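Local coordinates for protein teicoplanin pseudoaglycone deacetylases Orf2 (PDB 3DFF) that probably removes an acetyl group from the teicoplanin pseudoaglycone during antibiotic biosynthesis, as a zinc-dependent deacetylase of the PIG-L family, at residues P50-S53 / M59-I62; L96-R101 / W108-V113. All blocks are in the same frame, centred on the assembly; numbering follows the deposited sequence.

Both contacts lie on the same side of the chain's centre, following strands 37-42 and 89-92 of the main sheet. Their touching side chains are mostly buried, with exposed residues at the margins. Contact 1 joins a loop to the helix it leads into, through one pair of aromatic rings and no hydrogen bond. Contact 2 joins the loop after strand 89-92 to short strand 110-111 and the residues just before it, through backbone polar groups, waters and a leucine against an arginine. It lies nearer the zinc site and includes a metal-binding aspartate. A probable hydrogen bond, His60 NE2 to Tyr100 OH at 2.7 Å, links the two, with Tyr52 packed on Tyr100 and Ser53 on Trp108.

Contact 1 of 2, residues P50-S53 / M59-I62; sequences PPYS and MHTI
The imidazole of His60 points edge-on at the face of Tyr52, and this pair of rings makes the whole contact. The ring planes stand at 90° and the centroids are 4.7 Å apart. His60 CE1 sits 3.5 Å above the Tyr52 ring, over its centre. It is about equally far from the carbons around that ring, and its approach to Tyr52 CD2 is 3.6 Å. The pair is T-shaped, with the C-H at CE1 turned into the pi cloud. CE1 lies between two nitrogens, which probably makes this C-H more polar than one on a plain ring carbon. In His60, CG lies anti to the carbonyl carbon (chi1 -65°), which carries the ring from the helix across to the loop. Both nitrogens are held: ND1 by Pro67 O and NE2 by Tyr100 OH. These bonds fix the rotation of the imidazole. The opposite face of Tyr52 is packed too, with Pro50 N 3.7 Å above the plane, offset toward the rim. The Tyr52 ring also meets that of Tyr100.

The segments belong to the entry of helix 54-62. Ser53 is the N-cap, and its OG takes the backbone N of Ala56. Tyr52 precedes the cap, and His60 comes near the end of the same helix, so the ring pair ties the loop back to the helix it starts. Asp97, a zinc ligand in a structure of this protein though that zinc is absent from this chain, is about 8 Å from the His60 side chain.

The solvent side lies beyond the rings. Pro50 and Pro51, joined by a cis peptide, are exposed, as is Thr61 on the helix, and none of the three touches the other segment.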
ATOM      1  N   PRO A  50      -8.638  18.650  11.486  1.00 28.95           N
ATOM      2  CA  PRO A  50      -9.475  18.455  12.665  1.00 28.96           C
ATOM      3  C   PRO A  50     -10.914  18.922  12.412  1.00 28.55           C
ATOM      4  O   PRO A  50     -11.152  19.738  11.502  1.00 29.12           O
ATOM      5  CB  PRO A  50      -8.808  19.340  13.722  1.00 29.14           C
ATOM      6  CG  PRO A  50      -7.404  19.503  13.260  1.00 29.81           C
ATOM      7  CD  PRO A  50      -7.493  19.535  11.769  1.00 29.25           C
ATOM      8  N   PRO A  51     -11.873  18.422  13.211  1.00 27.47           N
ATOM      9  CA  PRO A  51     -11.693  17.485  14.333  1.00 26.55           C
ATOM     10  C   PRO A  51     -11.339  16.061  13.925  1.00 25.45           C
ATOM     11  O   PRO A  51     -11.910  15.527  12.965  1.00 25.53           O
ATOM     12  CB  PRO A  51     -13.065  17.498  15.031  1.00 26.10           C
ATOM     13  CG  PRO A  51     -13.799  18.668  14.459  1.00 27.36           C
ATOM     14  CD  PRO A  51     -13.279  18.832  13.071  1.00 27.57           C
ATOM     15  N   TYR A  52     -10.390  15.465  14.652  1.00 23.99           N
ATOM     16  CA  TYR A  52     -10.022  14.064  14.464  1.00 23.14           C
ATOM     17  C   TYR A  52     -10.706  13.205  15.513  1.00 22.38           C
ATOM     18  O   TYR A  52     -10.991  13.670  16.615  1.00 23.53           O
ATOM     19  CB  TYR A  52      -8.504  13.857  14.579  1.00 23.09           C
ATOM     20  CG  TYR A  52      -7.666  14.584  13.539  1.00 22.12           C
ATOM     21  CD1 TYR A  52      -7.843  14.335  12.179  1.00 22.35           C
ATOM     22  CD2 TYR A  52      -6.684  15.499  13.923  1.00 22.49           C
ATOM     23  CE1 TYR A  52      -7.072  14.994  11.228  1.00 21.79           C
ATOM     24  CE2 TYR A  52      -5.912  16.165  12.989  1.00 24.02           C
ATOM     25  CZ  TYR A  52      -6.106  15.912  11.643  1.00 23.83           C
ATOM     26  OH  TYR A  52      -5.330  16.565  10.715  1.00 26.00           O
ATOM     27  N   SER A  53     -10.937  11.943  15.187  1.00 21.11           N
ATOM     28  CA  SER A  53     -11.522  11.009  16.149  1.00 20.75           C
ATOM     29  C   SER A  53     -10.516  10.727  17.266  1.00 21.13           C
ATOM     30  O   SER A  53      -9.316  10.921  17.068  1.00 19.94           O
ATOM     31  CB  SER A  53     -11.865   9.708  15.445  1.00 21.37           C
ATOM     32  OG  SER A  53     -10.697   8.948  15.187  1.00 21.44           O
HETATM   33  N   MSE A  59      -3.456   7.504  16.912  1.00 21.23           N
HETATM   34  CA  MSE A  59      -2.522   7.118  15.855  0.50 20.63           C
HETATM   35  C   MSE A  59      -1.472   8.194  15.655  1.00 20.43           C
HETATM   36  O   MSE A  59      -0.279   7.892  15.485  1.00 20.46           O
HETATM   37  CB  MSE A  59      -3.247   6.858  14.534  0.50 21.18           C
HETATM   38  CG  MSE A  59      -4.030   5.556  14.489  0.50 21.34           C
HETATM   39 SE   MSE A  59      -3.034   3.969  15.067  0.50 27.90          SE
HETATM   40  CE  MSE A  59      -1.219   4.432  14.458  0.50 23.45           C
ATOM     41  N   HIS A  60      -1.913   9.447  15.676  1.00 19.03           N
ATOM     42  CA  HIS A  60      -0.989  10.573  15.491  1.00 18.64           C
ATOM     43  C   HIS A  60       0.105  10.541  16.551  1.00 19.33           C
ATOM     44  O   HIS A  60       1.278  10.762  16.248  1.00 18.95           O
ATOM     45  CB  HIS A  60      -1.729  11.905  15.493  1.00 18.38           C
ATOM     46  CG  HIS A  60      -2.671  12.053  14.333  1.00 17.60           C
ATOM     47  ND1 HIS A  60      -3.605  13.058  14.251  1.00 19.03           N
ATOM     48  CD2 HIS A  60      -2.812  11.313  13.207  1.00 18.67           C
ATOM     49  CE1 HIS A  60      -4.292  12.927  13.126  1.00 18.18           C
ATOM     50  NE2 HIS A  60      -3.819  11.887  12.468  1.00 17.45           N
ATOM     51  N   THR A  61      -0.288  10.247  17.790  1.00 19.79           N
ATOM     52  CA  THR A  61       0.657  10.111  18.894  1.00 21.53           C
ATOM     53  C   THR A  61       1.657   8.973  18.665  1.00 21.77           C
ATOM     54  O   THR A  61       2.858   9.137  18.922  1.00 22.50           O
ATOM     55  CB  THR A  61      -0.097   9.940  20.232  1.00 21.64           C
ATOM     56  OG1 THR A  61      -0.827  11.154  20.504  1.00 22.86           O
ATOM     57  CG2 THR A  61       0.881   9.662  21.370  1.00 23.97           C
ATOM     58  N   ILE A  62       1.173   7.839  18.148  1.00 21.45           N
ATOM     59  CA  ILE A  62       2.021   6.688  17.843  1.00 21.48           C
ATOM     60  C   ILE A  62       3.019   7.051  16.729  1.00 21.54           C
ATOM     61  O   ILE A  62       4.164   6.561  16.708  1.00 22.71           O
ATOM     62  CB  ILE A  62       1.146   5.463  17.475  1.00 22.30           C
ATOM     63  CG1 ILE A  62       0.509   4.901  18.756  1.00 23.75           C
ATOM     64  CG2 ILE A  62       1.947   4.392  16.738  1.00 22.80           C
ATOM     65  CD1 ILE A  62      -0.646   3.943  18.491  1.00 26.61           C
TER

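Contact 2 of 2, residues L96-R101 / W108-V113; sequences LDSIYR and WLTAHV
Ser98 and Thr110 touch, yet most polar links between their segments run through two waters. One water lies within hydrogen-bonding distance of Ser98 O and Arg101 O, and accepts from Thr110 N at 3.0 Å. A second lies between Ile99 O and Thr110 O. The single direct hydrogen bond across runs from Leu109 N to Arg101 O, 2.9 Å long. It is nearly straight at 170°, with the donor tilted 32° from the carbonyl plane. The methyl Thr110 CG2 packs on Ser98 O at 3.3 Å.

Residues 96-101 form part of the loop after strand 89-92, an edge strand of the parallel part of the main sheet. Asp97 OD1 takes the backbone N of Ile99 at 2.9 Å with its anti lone pair, an Asx turn. Asp97 is also a zinc ligand in a structure of this protein, though that zinc is not bound here, so the turn probably helps shape the metal-binding loop. Residues 110-111 pair with strand 120-121 in a small antiparallel sheet.

Leu109 and Arg101 run side by side. Leu109 CG is anti to the backbone N (chi1 173°), which sends the branch toward Arg101, and CD2 meets the guanidinium obliquely, 3.4 Å from Arg101 NH2. Arg101 NH1 reaches Leu96 O at 2.8 Å, in the guanidinium plane. It also makes a salt bridge with Asp163, a ligand of the same absent zinc, and so probably helps position that carboxylate. Trp108 turns its ring edge to the backbone, with CZ3 3.6 Å from Tyr100 O. Lys102 makes a cation-pi contact with its indole.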
ATOM      1  N   LEU A  96      -9.612   9.577   1.898  1.00 16.04           N
ATOM      2  CA  LEU A  96      -9.256   9.645   3.304  1.00 16.67           C
ATOM      3  C   LEU A  96      -8.914   8.271   3.864  1.00 15.85           C
ATOM      4  O   LEU A  96      -9.699   7.326   3.738  1.00 16.24           O
ATOM      5  CB  LEU A  96     -10.439  10.206   4.106  1.00 16.96           C
ATOM      6  CG  LEU A  96     -10.735  11.690   3.916  1.00 20.83           C
ATOM      7  CD1 LEU A  96     -11.991  12.051   4.721  1.00 21.18           C
ATOM      8  CD2 LEU A  96      -9.600  12.552   4.330  1.00 23.16           C
ATOM      9  N   ASP A  97      -7.775   8.204   4.552  1.00 16.73           N
ATOM     10  CA  ASP A  97      -7.420   7.012   5.314  1.00 17.99           C
ATOM     11  C   ASP A  97      -8.597   6.579   6.200  1.00 17.76           C
ATOM     12  O   ASP A  97      -9.335   7.419   6.691  1.00 17.55           O
ATOM     13  CB  ASP A  97      -6.217   7.287   6.203  1.00 18.63           C
ATOM     14  CG  ASP A  97      -5.709   6.017   6.863  1.00 22.07           C
ATOM     15  OD1 ASP A  97      -6.377   5.470   7.776  1.00 25.28           O
ATOM     16  OD2 ASP A  97      -4.674   5.528   6.431  1.00 27.46           O
ATOM     17  N   SER A  98      -8.729   5.278   6.424  1.00 18.22           N
ATOM     18  CA  SER A  98      -9.795   4.727   7.284  1.00 18.54           C
ATOM     19  C   SER A  98      -9.939   5.456   8.616  1.00 18.49           C
ATOM     20  O   SER A  98     -11.061   5.564   9.107  1.00 18.79           O
ATOM     21  CB  SER A  98      -9.582   3.236   7.528  1.00 19.37           C
ATOM     22  OG  SER A  98      -8.327   3.014   8.149  1.00 24.01           O
ATOM     23  N   ILE A  99      -8.848   5.972   9.198  1.00 17.24           N
ATOM     24  CA  ILE A  99      -8.977   6.658  10.502  1.00 17.92           C
ATOM     25  C   ILE A  99      -9.652   8.021  10.424  1.00 17.20           C
ATOM     26  O   ILE A  99      -9.969   8.629  11.459  1.00 18.12           O
ATOM     27  CB  ILE A  99      -7.639   6.778  11.268  1.00 17.93           C
ATOM     28  CG1 ILE A  99      -6.587   7.541  10.431  1.00 16.71           C
ATOM     29  CG2 ILE A  99      -7.156   5.413  11.682  1.00 18.88           C
ATOM     30  CD1 ILE A  99      -5.329   7.958  11.268  1.00 19.44           C
ATOM     31  N   TYR A 100      -9.876   8.514   9.208  1.00 16.46           N
ATOM     32  CA  TYR A 100     -10.486   9.823   9.054  1.00 16.73           C
ATOM     33  C   TYR A 100     -11.888   9.750   8.471  1.00 17.17           C
ATOM     34  O   TYR A 100     -12.558  10.786   8.403  1.00 18.64           O
ATOM     35  CB  TYR A 100      -9.633  10.743   8.159  1.00 17.94           C
ATOM     36  CG  TYR A 100      -8.193  10.890   8.609  1.00 16.01           C
ATOM     37  CD1 TYR A 100      -7.873  11.357   9.911  1.00 16.90           C
ATOM     38  CD2 TYR A 100      -7.143  10.561   7.750  1.00 17.87           C
ATOM     39  CE1 TYR A 100      -6.555  11.495  10.317  1.00 16.66           C
ATOM     40  CE2 TYR A 100      -5.807  10.699   8.161  1.00 17.94           C
ATOM     41  CZ  TYR A 100      -5.527  11.159   9.440  1.00 18.19           C
ATOM     42  OH  TYR A 100      -4.203  11.268   9.837  1.00 18.66           O
ATOM     43  N   ARG A 101     -12.305   8.561   8.023  1.00 17.97           N
ATOM     44  CA  ARG A 101     -13.585   8.451   7.319  1.00 18.13           C
ATOM     45  C   ARG A 101     -14.755   8.353   8.291  1.00 19.15           C
ATOM     46  O   ARG A 101     -14.613   7.869   9.408  1.00 18.33           O
ATOM     47  CB  ARG A 101     -13.611   7.256   6.357  1.00 17.84           C
ATOM     48  CG  ARG A 101     -12.601   7.389   5.202  1.00 18.57           C
ATOM     49  CD  ARG A 101     -13.036   6.551   3.983  1.00 18.64           C
ATOM     50  NE  ARG A 101     -13.126   5.105   4.203  1.00 19.13           N
ATOM     51  CZ  ARG A 101     -12.083   4.280   4.159  1.00 19.11           C
ATOM     52  NH1 ARG A 101     -10.864   4.757   3.974  1.00 16.81           N
ATOM     53  NH2 ARG A 101     -12.246   2.984   4.334  1.00 22.04           N
ATOM     54  N   TRP A 108     -17.805   7.771  13.249  1.00 20.21           N
ATOM     55  CA  TRP A 108     -16.507   7.461  12.644  1.00 19.81           C
ATOM     56  C   TRP A 108     -16.510   6.032  12.144  1.00 19.56           C
ATOM     57  O   TRP A 108     -17.132   5.143  12.746  1.00 19.21           O
ATOM     58  CB  TRP A 108     -15.398   7.590  13.682  1.00 19.49           C
ATOM     59  CG  TRP A 108     -15.217   8.991  14.183  1.00 19.32           C
ATOM     60  CD1 TRP A 108     -15.517   9.455  15.438  1.00 19.92           C
ATOM     61  CD2 TRP A 108     -14.708  10.110  13.451  1.00 18.43           C
ATOM     62  NE1 TRP A 108     -15.223  10.791  15.525  1.00 20.49           N
ATOM     63  CE2 TRP A 108     -14.721  11.220  14.324  1.00 19.33           C
ATOM     64  CE3 TRP A 108     -14.228  10.283  12.142  1.00 18.59           C
ATOM     65  CZ2 TRP A 108     -14.267  12.479  13.933  1.00 19.88           C
ATOM     66  CZ3 TRP A 108     -13.796  11.539  11.743  1.00 20.25           C
ATOM     67  CH2 TRP A 108     -13.816  12.629  12.647  1.00 19.41           C
ATOM     68  N   LEU A 109     -15.779   5.782  11.066  1.00 18.39           N
ATOM     69  CA  LEU A 109     -15.623   4.426  10.574  1.00 18.97           C
ATOM     70  C   LEU A 109     -14.854   3.551  11.582  1.00 19.12           C
ATOM     71  O   LEU A 109     -15.232   2.407  11.866  1.00 19.17           O
ATOM     72  CB  LEU A 109     -14.880   4.454   9.234  1.00 18.51           C
ATOM     73  CG  LEU A 109     -14.481   3.096   8.665  1.00 18.47           C
ATOM     74  CD1 LEU A 109     -15.672   2.195   8.388  1.00 20.12           C
ATOM     75  CD2 LEU A 109     -13.725   3.344   7.384  1.00 20.03           C
ATOM     76  N   THR A 110     -13.748   4.090  12.098  1.00 19.53           N
ATOM     77  CA  THR A 110     -12.856   3.324  12.975  1.00 20.14           C
ATOM     78  C   THR A 110     -12.951   3.863  14.409  1.00 20.91           C
ATOM     79  O   THR A 110     -13.043   5.066  14.632  1.00 19.93           O
ATOM     80  CB  THR A 110     -11.387   3.390  12.486  1.00 20.89           C
ATOM     81  OG1 THR A 110     -10.962   4.736  12.541  1.00 25.23           O
ATOM     82  CG2 THR A 110     -11.278   2.924  11.043  1.00 19.09           C
ATOM     83  N   ALA A 111     -12.931   2.953  15.375  1.00 23.10           N
ATOM     84  CA  ALA A 111     -13.091   3.336  16.772  1.00 24.74           C
ATOM     85  C   ALA A 111     -12.042   2.672  17.636  1.00 26.44           C
ATOM     86  O   ALA A 111     -11.628   1.559  17.347  1.00 26.74           O
ATOM     87  CB  ALA A 111     -14.476   2.960  17.263  1.00 25.38           C
ATOM     88  N   HIS A 112     -11.624   3.367  18.691  1.00 28.27           N
ATOM     89  CA  HIS A 112     -10.789   2.767  19.725  1.00 31.05           C
ATOM     90  C   HIS A 112     -11.684   2.117  20.777  1.00 31.95           C
ATOM     91  O   HIS A 112     -12.666   2.714  21.222  1.00 32.07           O
ATOM     92  CB  HIS A 112      -9.900   3.820  20.389  1.00 31.58           C
ATOM     93  CG  HIS A 112      -9.060   3.280  21.504  1.00 34.45           C
ATOM     94  ND1 HIS A 112      -7.930   2.524  21.283  1.00 35.91           N
ATOM     95  CD2 HIS A 112      -9.191   3.378  22.849  1.00 36.40           C
ATOM     96  CE1 HIS A 112      -7.400   2.179  22.445  1.00 36.58           C
ATOM     97  NE2 HIS A 112      -8.139   2.695  23.411  1.00 37.24           N
ATOM     98  N   VAL A 113     -11.339   0.890  21.158  1.00 33.13           N
ATOM     99  CA  VAL A 113     -12.071   0.156  22.185  1.00 34.36           C
ATOM    100  C   VAL A 113     -11.198   0.073  23.434  1.00 35.31           C
ATOM    101  O   VAL A 113     -10.064  -0.418  23.375  1.00 34.95           O
ATOM    102  CB  VAL A 113     -12.465  -1.255  21.693  1.00 34.37           C
ATOM    103  CG1 VAL A 113     -13.252  -2.025  22.772  1.00 34.47           C
ATOM    104  CG2 VAL A 113     -13.287  -1.152  20.414  1.00 34.58           C
TER
HETATM  105  O   HOH W   1     -12.641   6.695  11.078  1.00 17.58           O
HETATM  106  O   HOH W   2     -11.442   7.006  13.535  1.00 20.32           O